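Xyn30D (Paenibacillus barcinonensis, PDB 4QB6) is a glucuronoxylan-specific enzyme, probably an endo-xylanase, whose calcium-binding, carbohydrate-binding CBM35 module forms this chain and holds an aldouronic acid. Local coordinates at residues G37-A42 / M156-V161; D50-T55 / N67-T72; N90-Y95 / E130-V135. All blocks are in the same frame, centred on the assembly; numbering follows the deposited sequence. Where two conformers were deposited one is given.

Contact 1 (G37-A42 / M156-V161). With CA (calcium ion), chain D.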
loop_
_atom_site.group_PDB
_atom_site.type_symbol
_atom_site.label_atom_id
_atom_site.label_comp_id
_atom_site.label_asym_id
_atom_site.label_seq_id
_atom_site.Cartn_x
_atom_site.Cartn_y
_atom_site.Cartn_z
ATOM N N GLY A 37 -10.738 -6.153 10.958
ATOM C CA GLY A 37 -10.340 -5.149 9.974
ATOM C C GLY A 37 -11.149 -5.103 8.704
ATOM O O GLY A 37 -12.141 -5.827 8.522
ATOM N N THR A 38 -10.716 -4.224 7.819
ATOM C CA THR A 38 -11.290 -4.076 6.505
ATOM C C THR A 38 -10.151 -4.143 5.494
ATOM O O THR A 38 -9.142 -3.455 5.656
ATOM C CB THR A 38 -11.996 -2.716 6.346
ATOM O OG1 THR A 38 -12.982 -2.580 7.388
ATOM C CG2 THR A 38 -12.671 -2.602 5.008
ATOM N N THR A 39 -10.323 -4.932 4.460
ATOM C CA THR A 39 -9.351 -5.048 3.381
ATOM C C THR A 39 -9.786 -4.186 2.212
ATOM O O THR A 39 -10.968 -4.159 1.828
ATOM C CB THR A 39 -9.141 -6.522 2.975
ATOM O OG1 THR A 39 -8.591 -7.229 4.098
ATOM C CG2 THR A 39 -8.162 -6.670 1.828
ATOM N N TYR A 40 -8.844 -3.455 1.647
ATOM C CA TYR A 40 -9.045 -2.585 0.488
ATOM C C TYR A 40 -8.075 -3.045 -0.580
ATOM O O TYR A 40 -6.852 -3.041 -0.355
ATOM C CB TYR A 40 -8.745 -1.148 0.840
ATOM C CG TYR A 40 -9.574 -0.580 1.977
ATOM C CD1 TYR A 40 -9.172 -0.720 3.281
ATOM C CD2 TYR A 40 -10.801 0.042 1.744
ATOM C CE1 TYR A 40 -9.935 -0.227 4.352
ATOM C CE2 TYR A 40 -11.560 0.543 2.784
ATOM C CZ TYR A 40 -11.113 0.427 4.073
ATOM O OH TYR A 40 -11.894 0.915 5.127
ATOM N N GLU A 41 -8.570 -3.448 -1.752
ATOM C CA GLU A 41 -7.718 -3.826 -2.878
ATOM C C GLU A 41 -6.899 -2.650 -3.400
ATOM O O GLU A 41 -7.354 -1.524 -3.462
ATOM C CB GLU A 41 -8.558 -4.359 -4.031
ATOM C CG GLU A 41 -9.232 -5.699 -3.779
ATOM C CD GLU A 41 -8.268 -6.826 -3.405
ATOM O OE1 GLU A 41 -7.045 -6.689 -3.676
ATOM O OE2 GLU A 41 -8.695 -7.859 -2.823
ATOM N N ALA A 42 -5.674 -2.913 -3.814
ATOM C CA ALA A 42 -4.865 -1.830 -4.404
ATOM C C ALA A 42 -5.347 -1.432 -5.780
ATOM O O ALA A 42 -5.156 -0.292 -6.187
ATOM C CB ALA A 42 -3.416 -2.278 -4.462
ATOM N N MET A 156 1.898 -4.337 -5.284
ATOM C CA MET A 156 1.033 -4.113 -4.135
ATOM C C MET A 156 -0.309 -4.752 -4.353
ATOM O O MET A 156 -1.016 -4.427 -5.319
ATOM C CB MET A 156 0.855 -2.611 -3.896
ATOM C CG MET A 156 0.120 -2.270 -2.612
ATOM S SD MET A 156 0.900 -2.858 -1.114
ATOM C CE MET A 156 2.403 -2.003 -1.079
ATOM N N ASP A 157 -0.688 -5.673 -3.475
ATOM C CA ASP A 157 -1.942 -6.420 -3.644
ATOM C C ASP A 157 -3.122 -5.754 -2.981
ATOM O O ASP A 157 -4.177 -5.601 -3.606
ATOM C CB ASP A 157 -1.765 -7.843 -3.110
ATOM C CG ASP A 157 -2.939 -8.732 -3.398
ATOM O OD1 ASP A 157 -3.739 -8.451 -4.303
ATOM O OD2 ASP A 157 -3.025 -9.743 -2.677
ATOM N N ASN A 158 -2.968 -5.393 -1.730
ATOM C CA ASN A 158 -4.082 -4.878 -0.917
ATOM C C ASN A 158 -3.520 -4.296 0.352
ATOM O O ASN A 158 -2.315 -4.476 0.644
ATOM C CB ASN A 158 -5.159 -5.981 -0.645
ATOM C CG ASN A 158 -4.703 -7.073 0.286
ATOM O OD1 ASN A 158 -4.974 -8.275 0.054
ATOM N ND2 ASN A 158 -4.116 -6.711 1.330
ATOM N N ILE A 159 -4.356 -3.583 1.086
ATOM C CA ILE A 159 -4.089 -3.232 2.473
ATOM C C ILE A 159 -5.224 -3.697 3.349
ATOM O O ILE A 159 -6.388 -3.841 2.896
ATOM C CB ILE A 159 -3.888 -1.729 2.701
ATOM C CG1 ILE A 159 -5.104 -0.923 2.230
ATOM C CG2 ILE A 159 -2.609 -1.302 2.039
ATOM C CD1 ILE A 159 -5.044 0.540 2.569
ATOM N N THR A 160 -4.909 -3.992 4.593
ATOM C CA THR A 160 -5.938 -4.271 5.619
ATOM C C THR A 160 -5.750 -3.271 6.711
ATOM O O THR A 160 -4.620 -3.077 7.192
ATOM C CB THR A 160 -5.846 -5.692 6.137
ATOM O OG1 THR A 160 -5.965 -6.602 5.044
ATOM C CG2 THR A 160 -6.936 -5.989 7.162
ATOM N N VAL A 161 -6.816 -2.632 7.150
ATOM C CA VAL A 161 -6.768 -1.590 8.182
ATOM C C VAL A 161 -7.546 -2.105 9.372
ATOM O O VAL A 161 -8.706 -2.530 9.230
ATOM C CB VAL A 161 -7.409 -0.292 7.666
ATOM C CG1 VAL A 161 -7.347 0.797 8.718
ATOM C CG2 VAL A 161 -6.716 0.149 6.377
HETATM CA CA CA D . -5.438 -7.236 -5.166
HETATM O O HOH W 1 -11.142 -1.194 9.493
#
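Met156 meets Ala42 where strand 38-41 borders strand 155-163 antiparallel, at one edge of a sheet of the CBM35 beta-sandwich; Met156 CG lies 4.0 Å from the small Ala42 CB. Asp157 and Asn158 both face Arg94 of strand 87-96, a classic beta bulge, and Asp157 OD2 makes a salt bridge with Arg94. Asp157 O takes the Ala42 N-H from above its carbonyl plane and, with OD1, also binds a calcium ion. Glu41 OE1 reaches the same ion at 2.3 Å, and Glu43, Thr61 and Gly64 complete this all-oxygen site. The Asn158 amide lies across Thr39, whose CG2 is 3.8 Å from Asn158 CG. Ile159 exchanges two backbone hydrogen bonds with Tyr40. At Thr160 the hydroxyls share a hydrogen bond, Thr39 OG1 to Thr160 OG1 being 2.9 Å. Tyr40 CG lies anti to the carbonyl carbon (chi1 -58°), which carries the ring along to Val161, whose CG2 sits obliquely 3.8 Å from CE1; Tyr40 OH bonds to Asn82 N on strand 72-83. A leucine in place of Tyr40 would probably leave Asn82 N without its hydroxyl partner and open a gap beside Val161. A water donates to Val161 O at 2.8 Å and also bonds to Thr38 OG1.

Contact 2 (D50-T55 / N67-T72). With CA (calcium ion), chain C; GCU (alpha-D-glucopyranuronic acid), chain B.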
loop_
_atom_site.group_PDB
_atom_site.type_symbol
_atom_site.label_atom_id
_atom_site.label_comp_id
_atom_site.label_asym_id
_atom_site.label_seq_id
_atom_site.Cartn_x
_atom_site.Cartn_y
_atom_site.Cartn_z
ATOM N N ASP A 50 1.395 6.787 -12.542
ATOM C CA ASP A 50 2.530 6.035 -13.076
ATOM C C ASP A 50 2.614 4.629 -12.451
ATOM O O ASP A 50 3.688 4.166 -12.062
ATOM C CB ASP A 50 3.853 6.797 -12.902
ATOM C CG ASP A 50 3.957 7.995 -13.836
ATOM O OD1 ASP A 50 3.766 7.830 -15.061
ATOM O OD2 ASP A 50 4.298 9.078 -13.336
ATOM N N ALA A 51 1.471 3.968 -12.449
ATOM C CA ALA A 51 1.322 2.623 -11.858
ATOM C C ALA A 51 0.172 1.979 -12.575
ATOM O O ALA A 51 -0.761 2.697 -12.976
ATOM C CB ALA A 51 1.054 2.703 -10.366
ATOM N N VAL A 52 0.209 0.669 -12.732
ATOM C CA VAL A 52 -0.765 -0.051 -13.530
ATOM C C VAL A 52 -1.232 -1.309 -12.829
ATOM O O VAL A 52 -0.511 -1.896 -12.024
ATOM C CB VAL A 52 -0.199 -0.414 -14.921
ATOM C CG1 VAL A 52 0.107 0.848 -15.736
ATOM C CG2 VAL A 52 1.026 -1.289 -14.827
ATOM N N VAL A 53 -2.445 -1.736 -13.119
ATOM C CA VAL A 53 -2.972 -2.985 -12.631
ATOM C C VAL A 53 -2.456 -4.133 -13.484
ATOM O O VAL A 53 -2.483 -4.050 -14.728
ATOM C CB VAL A 53 -4.517 -2.971 -12.643
ATOM C CG1 VAL A 53 -5.074 -4.308 -12.174
ATOM C CG2 VAL A 53 -5.026 -1.862 -11.750
ATOM N N GLU A 54 -2.020 -5.206 -12.832
ATOM C CA GLU A 54 -1.561 -6.382 -13.533
ATOM C C GLU A 54 -1.982 -7.641 -12.842
ATOM O O GLU A 54 -2.525 -7.639 -11.719
ATOM C CB GLU A 54 -0.046 -6.349 -13.711
ATOM C CG GLU A 54 0.378 -5.217 -14.654
ATOM C CD GLU A 54 1.864 -5.117 -14.868
ATOM O OE1 GLU A 54 2.594 -5.535 -13.938
ATOM O OE2 GLU A 54 2.268 -4.568 -15.950
ATOM N N THR A 55 -1.751 -8.732 -13.566
ATOM C CA THR A 55 -2.177 -10.056 -13.115
ATOM C C THR A 55 -1.132 -11.113 -13.464
ATOM O O THR A 55 -1.412 -12.311 -13.378
ATOM C CB THR A 55 -3.510 -10.451 -13.750
ATOM O OG1 THR A 55 -3.360 -10.451 -15.180
ATOM C CG2 THR A 55 -4.637 -9.516 -13.332
ATOM N N ASN A 67 1.402 -2.550 -10.036
ATOM C CA ASN A 67 2.795 -2.473 -10.320
ATOM C C ASN A 67 3.181 -1.005 -10.436
ATOM O O ASN A 67 2.661 -0.293 -11.308
ATOM C CB ASN A 67 3.041 -3.226 -11.636
ATOM C CG ASN A 67 4.468 -3.208 -12.045
ATOM O OD1 ASN A 67 5.278 -2.550 -11.430
ATOM N ND2 ASN A 67 4.801 -3.913 -13.116
ATOM N N PHE A 68 4.018 -0.498 -9.532
ATOM C CA PHE A 68 4.567 0.865 -9.672
ATOM C C PHE A 68 5.517 0.886 -10.841
ATOM O O PHE A 68 6.368 0.042 -10.938
ATOM C CB PHE A 68 5.344 1.279 -8.413
ATOM C CG PHE A 68 4.543 1.351 -7.126
ATOM C CD1 PHE A 68 3.938 2.543 -6.722
ATOM C CD2 PHE A 68 4.471 0.247 -6.269
ATOM C CE1 PHE A 68 3.309 2.619 -5.509
ATOM C CE2 PHE A 68 3.812 0.355 -5.057
ATOM C CZ PHE A 68 3.219 1.526 -4.689
ATOM N N ASN A 69 5.415 1.880 -11.711
ATOM C CA ASN A 69 6.346 1.909 -12.847
ATOM C C ASN A 69 7.517 2.830 -12.738
ATOM O O ASN A 69 8.570 2.555 -13.339
ATOM C CB ASN A 69 5.606 2.214 -14.125
ATOM C CG ASN A 69 4.649 1.114 -14.495
ATOM O OD1 ASN A 69 3.476 1.363 -14.662
ATOM N ND2 ASN A 69 5.142 -0.123 -14.522
ATOM N N ALA A 70 7.397 3.894 -11.982
ATOM C CA ALA A 70 8.458 4.909 -11.899
ATOM C C ALA A 70 9.237 4.776 -10.616
ATOM O O ALA A 70 8.671 4.529 -9.525
ATOM C CB ALA A 70 7.889 6.304 -12.008
ATOM N N TYR A 71 10.534 5.009 -10.694
ATOM C CA TYR A 71 11.375 4.919 -9.531
ATOM C C TYR A 71 11.018 5.964 -8.491
ATOM O O TYR A 71 11.167 5.685 -7.279
ATOM C CB TYR A 71 12.878 4.971 -9.877
ATOM C CG TYR A 71 13.411 3.601 -10.185
ATOM C CD1 TYR A 71 13.096 2.946 -11.365
ATOM C CD2 TYR A 71 14.233 2.947 -9.279
ATOM C CE1 TYR A 71 13.588 1.668 -11.615
ATOM C CE2 TYR A 71 14.694 1.675 -9.524
ATOM C CZ TYR A 71 14.371 1.057 -10.685
ATOM O OH TYR A 71 14.863 -0.217 -10.919
ATOM N N THR A 72 10.568 7.148 -8.941
ATOM C CA THR A 72 10.048 8.194 -8.067
ATOM C C THR A 72 8.711 8.676 -8.550
ATOM O O THR A 72 8.428 8.708 -9.752
ATOM C CB THR A 72 10.965 9.432 -7.988
ATOM O OG1 THR A 72 11.041 10.128 -9.235
ATOM C CG2 THR A 72 12.271 9.020 -7.585
HETATM CA CA CA C . 7.483 -2.063 -10.751
HETATM C C1 GCU B . 9.478 -7.090 -13.212
HETATM C C2 GCU B . 8.143 -7.633 -12.774
HETATM C C3 GCU B . 7.214 -6.537 -12.302
HETATM C C4 GCU B . 7.958 -5.648 -11.219
HETATM C C5 GCU B . 9.238 -5.119 -11.837
HETATM C C6 GCU B . 10.018 -4.274 -10.916
HETATM O O2 GCU B . 7.571 -8.452 -13.826
HETATM O O3 GCU B . 5.998 -7.003 -11.726
HETATM O O4 GCU B . 7.117 -4.514 -10.919
HETATM O O5 GCU B . 9.995 -6.264 -12.171
HETATM O O6A GCU B . 9.472 -3.283 -10.411
HETATM O O6B GCU B . 11.182 -4.556 -10.665
HETATM O O HOH W 2 7.247 9.671 -12.067
HETATM O O HOH W 3 4.150 -2.487 -16.172
HETATM O O HOH W 4 6.291 -2.504 -8.646
HETATM O O HOH W 5 7.766 -2.107 -13.143
#
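Val52 and Asn67 form a hydrogen-bonded antiparallel pair in the short beta hairpin of strands 51-54 and 65-68, the touching parts of the segments running 158° apart. Asn67 N gives a nearly straight bond to Val52 O, 2.8 Å long, and Val52 N returns one to Asn67 O. Ala51 and Phe68 make the neighbouring non-hydrogen-bonded pair, and beyond them Asn69 N bonds to Asp50 O at 2.9 Å, carrying the ladder past the strand end.

The Asn67 amide serves both a calcium ion and Glu54. With CG anti to the backbone N (chi1 180°), it extends toward the sugar; OD1 binds the ion at 2.4 Å, and ND2 donates to Glu54 OE1 at 2.9 Å, in one of the two Glu54 conformers. That acceptor lies in the amide plane but is itself met from above the carboxylate plane, the two groups being turned 63° apart. The bond would fix the amide's rotation, and an amide suits the place because it offers an oxygen to the metal and an N-H to the carboxylate. Phe68 O binds the ion at 2.4 Å, and the glucuronic acid adds O4 and the carboxylate O6A, the latter at 2.4 Å. Two waters and Glu152 also coordinate, so the calcium ion bridges protein and sugar; Tyr57, Arg102 and Asn155 hydrogen-bond to the same glucuronic acid. Away from the metal, both methyl groups of Val52 pack against Asn69 OD1, CG1 at 3.6 Å, while a water joins Asn69 ND2 to Glu54 OE2.

Around the hairpin, Ser74 OG at the start of strand 72-83 bonds to both Asp50 O and Ala70 N. The Phe68 ring turns inward against Ile76 of that strand and Ile146 and Thr148 of strand 140-149, so the residue whose O binds the calcium ion is packed on the five-stranded sheet.

Contact 3 (N90-Y95 / E130-V135)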
loop_
_atom_site.group_PDB
_atom_site.type_symbol
_atom_site.label_atom_id
_atom_site.label_comp_id
_atom_site.label_asym_id
_atom_site.label_seq_id
_atom_site.Cartn_x
_atom_site.Cartn_y
_atom_site.Cartn_z
ATOM N N ASN A 90 -3.488 -0.198 12.594
ATOM C CA ASN A 90 -2.558 -1.134 11.958
ATOM C C ASN A 90 -2.906 -1.221 10.495
ATOM O O ASN A 90 -4.034 -1.590 10.152
ATOM C CB ASN A 90 -2.674 -2.517 12.587
ATOM C CG ASN A 90 -2.234 -2.548 14.019
ATOM O OD1 ASN A 90 -1.417 -1.769 14.440
ATOM N ND2 ASN A 90 -2.806 -3.463 14.799
ATOM N N VAL A 91 -2.016 -0.794 9.614
ATOM C CA VAL A 91 -2.209 -0.890 8.180
ATOM C C VAL A 91 -1.268 -1.959 7.674
ATOM O O VAL A 91 -0.039 -1.803 7.778
ATOM C CB VAL A 91 -1.983 0.454 7.460
ATOM C CG1 VAL A 91 -2.164 0.288 5.971
ATOM C CG2 VAL A 91 -2.924 1.524 8.014
ATOM N N LYS A 92 -1.822 -3.046 7.191
ATOM C CA LYS A 92 -1.073 -4.214 6.768
ATOM C C LYS A 92 -1.097 -4.320 5.270
ATOM O O LYS A 92 -2.149 -4.529 4.666
ATOM C CB LYS A 92 -1.644 -5.462 7.435
ATOM C CG LYS A 92 -0.932 -6.751 7.029
ATOM C CD LYS A 92 -1.431 -7.952 7.823
ATOM C CE LYS A 92 -2.881 -8.254 7.591
ATOM N NZ LYS A 92 -3.290 -9.416 8.441
ATOM N N PHE A 93 0.052 -4.147 4.640
ATOM C CA PHE A 93 0.223 -4.233 3.204
ATOM C C PHE A 93 0.525 -5.654 2.813
ATOM O O PHE A 93 1.404 -6.270 3.435
ATOM C CB PHE A 93 1.426 -3.378 2.758
ATOM C CG PHE A 93 1.298 -1.919 3.073
ATOM C CD1 PHE A 93 1.730 -1.410 4.288
ATOM C CD2 PHE A 93 0.733 -1.040 2.163
ATOM C CE1 PHE A 93 1.617 -0.071 4.557
ATOM C CE2 PHE A 93 0.604 0.298 2.466
ATOM C CZ PHE A 93 1.044 0.772 3.669
ATOM N N ARG A 94 -0.144 -6.194 1.816
ATOM C CA ARG A 94 0.205 -7.487 1.215
ATOM C C ARG A 94 0.869 -7.161 -0.102
ATOM O O ARG A 94 0.272 -6.482 -0.958
ATOM C CB ARG A 94 -1.010 -8.376 1.021
ATOM C CG ARG A 94 -0.644 -9.788 0.542
ATOM C CD ARG A 94 -1.837 -10.721 0.644
ATOM N NE ARG A 94 -1.496 -12.139 0.395
ATOM C CZ ARG A 94 -1.643 -12.749 -0.755
ATOM N NH1 ARG A 94 -2.045 -12.104 -1.820
ATOM N NH2 ARG A 94 -1.351 -14.047 -0.877
ATOM N N TYR A 95 2.108 -7.619 -0.280
ATOM C CA TYR A 95 2.961 -7.174 -1.385
ATOM C C TYR A 95 3.949 -8.227 -1.786
ATOM O O TYR A 95 4.215 -9.152 -1.009
ATOM C CB TYR A 95 3.717 -5.877 -0.985
ATOM C CG TYR A 95 4.854 -6.112 -0.016
ATOM C CD1 TYR A 95 4.642 -6.218 1.356
ATOM C CD2 TYR A 95 6.156 -6.252 -0.472
ATOM C CE1 TYR A 95 5.689 -6.462 2.221
ATOM C CE2 TYR A 95 7.200 -6.484 0.393
ATOM C CZ TYR A 95 6.958 -6.610 1.726
ATOM O OH TYR A 95 8.008 -6.836 2.622
ATOM N N GLU A 130 3.787 -9.658 4.034
ATOM C CA GLU A 130 3.025 -8.647 4.746
ATOM C C GLU A 130 3.941 -7.716 5.484
ATOM O O GLU A 130 5.004 -8.122 5.992
ATOM C CB GLU A 130 2.023 -9.319 5.711
ATOM C CG GLU A 130 0.917 -10.051 4.949
ATOM C CD GLU A 130 -0.122 -10.775 5.792
ATOM O OE1 GLU A 130 0.131 -11.014 6.984
ATOM O OE2 GLU A 130 -1.178 -11.126 5.213
ATOM N N LYS A 131 3.538 -6.469 5.558
ATOM C CA LYS A 131 4.223 -5.480 6.372
ATOM C C LYS A 131 3.185 -4.649 7.030
ATOM O O LYS A 131 2.241 -4.169 6.358
ATOM C CB LYS A 131 5.086 -4.601 5.510
ATOM C CG LYS A 131 5.675 -3.422 6.255
ATOM C CD LYS A 131 6.450 -2.536 5.307
ATOM C CE LYS A 131 6.668 -1.170 5.897
ATOM N NZ LYS A 131 7.659 -1.231 6.979
ATOM N N THR A 132 3.310 -4.421 8.329
ATOM C CA THR A 132 2.330 -3.623 9.076
ATOM C C THR A 132 2.957 -2.375 9.598
ATOM O O THR A 132 4.071 -2.424 10.162
ATOM C CB THR A 132 1.750 -4.438 10.244
ATOM O OG1 THR A 132 1.088 -5.583 9.721
ATOM C CG2 THR A 132 0.720 -3.652 11.030
ATOM N N ILE A 133 2.301 -1.246 9.378
ATOM C CA ILE A 133 2.697 0.018 9.974
ATOM C C ILE A 133 1.602 0.440 10.954
ATOM O O ILE A 133 0.442 0.008 10.849
ATOM C CB ILE A 133 2.911 1.110 8.925
ATOM C CG1 ILE A 133 1.632 1.415 8.170
ATOM C CG2 ILE A 133 4.005 0.727 7.931
ATOM C CD1 ILE A 133 1.711 2.548 7.162
ATOM N N GLN A 134 1.953 1.244 11.950
ATOM C CA GLN A 134 0.979 1.838 12.852
ATOM C C GLN A 134 0.935 3.333 12.622
ATOM O O GLN A 134 1.920 3.993 12.878
ATOM C CB GLN A 134 1.369 1.543 14.295
ATOM C CG GLN A 134 1.627 0.076 14.560
ATOM C CD GLN A 134 2.294 -0.163 15.904
ATOM O OE1 GLN A 134 3.363 -0.762 15.971
ATOM N NE2 GLN A 134 1.678 0.315 16.964
ATOM N N VAL A 135 -0.201 3.866 12.157
ATOM C CA VAL A 135 -0.380 5.264 11.791
ATOM C C VAL A 135 -1.678 5.792 12.396
ATOM O O VAL A 135 -2.648 5.037 12.541
ATOM C CB VAL A 135 -0.373 5.484 10.263
ATOM C CG1 VAL A 135 1.012 5.251 9.674
ATOM C CG2 VAL A 135 -1.425 4.629 9.565
HETATM O O HOH W 6 -0.701 -12.973 3.062
HETATM O O HOH W 7 7.413 -9.267 4.074
#
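Phe93 and Ile133 mark the tightly packed side of this antiparallel pairing between neighbouring strands 87-96 and 128-137 of the four-stranded sheet. Ile133 CD1 comes to the edge of the Phe93 ring, in its plane, 3.7 Å from CE1. Val91 continues the apolar row: its CB rests 3.8 Å from Ile133 CG1, and its CG2 is equally close to Val135 CG2. Branched aliphatic residues suit these extended positions, filling the inner face beside Leu114 and Ile106 of the other sheet. Four backbone hydrogen bonds tie the strands, two between Val91 and Ile133 and two between Phe93 and Lys131. CG of Tyr95 sits between the backbone N and the carbonyl carbon (chi1 75°), which brings CE1 to 3.8 Å from Lys131 CB and lets OH reach Thr120 O. Lys131 starts on this inner face, but its long chain leads out to a salt bridge with Glu117 and a cation-pi contact with Phe119.

The other face, with Asn90, Lys92, Thr132 and Glu130, is looser and more polar. Lys92 runs obliquely past Glu130, its CD methylene 3.5 Å from OE1, yet NZ stays 4.0 Å from that oxygen, beyond a salt bridge. Thr132 OG1 lies against the Lys92 CG methylene, and a water links Glu130 OE2 to Arg94 NE.

The chemistry is two-sided: main-chain bonds and buried hydrocarbon hold the strands together, whereas Lys92 and Glu130 probably contribute only a weak attraction at the surface.

Overall arrangement
Contacts 1 and 3 belong to one four-stranded sheet, their centres about 9 Å apart, because strands 155-163 and 87-96 are neighbours. Arg94 NH1 joins them through a 2.7 Å salt bridge to Asp157 OD2, the second oxygen of a calcium-binding carboxylate, and Ile159 packs on Phe93. Contact 2 lies at the sugar-binding end, its centre about 17 Å from that of contact 1, though their nearest atoms are about 4 Å apart without touching, and 19 Å from that of contact 3, across the chain's centre. The two calcium ions serve different places: contact 1 holds one away from the sugar, contact 2 the one that binds glucuronic acid. The side chains of Met156 and Tyr95 come within about 10 and 11 Å of that sugar.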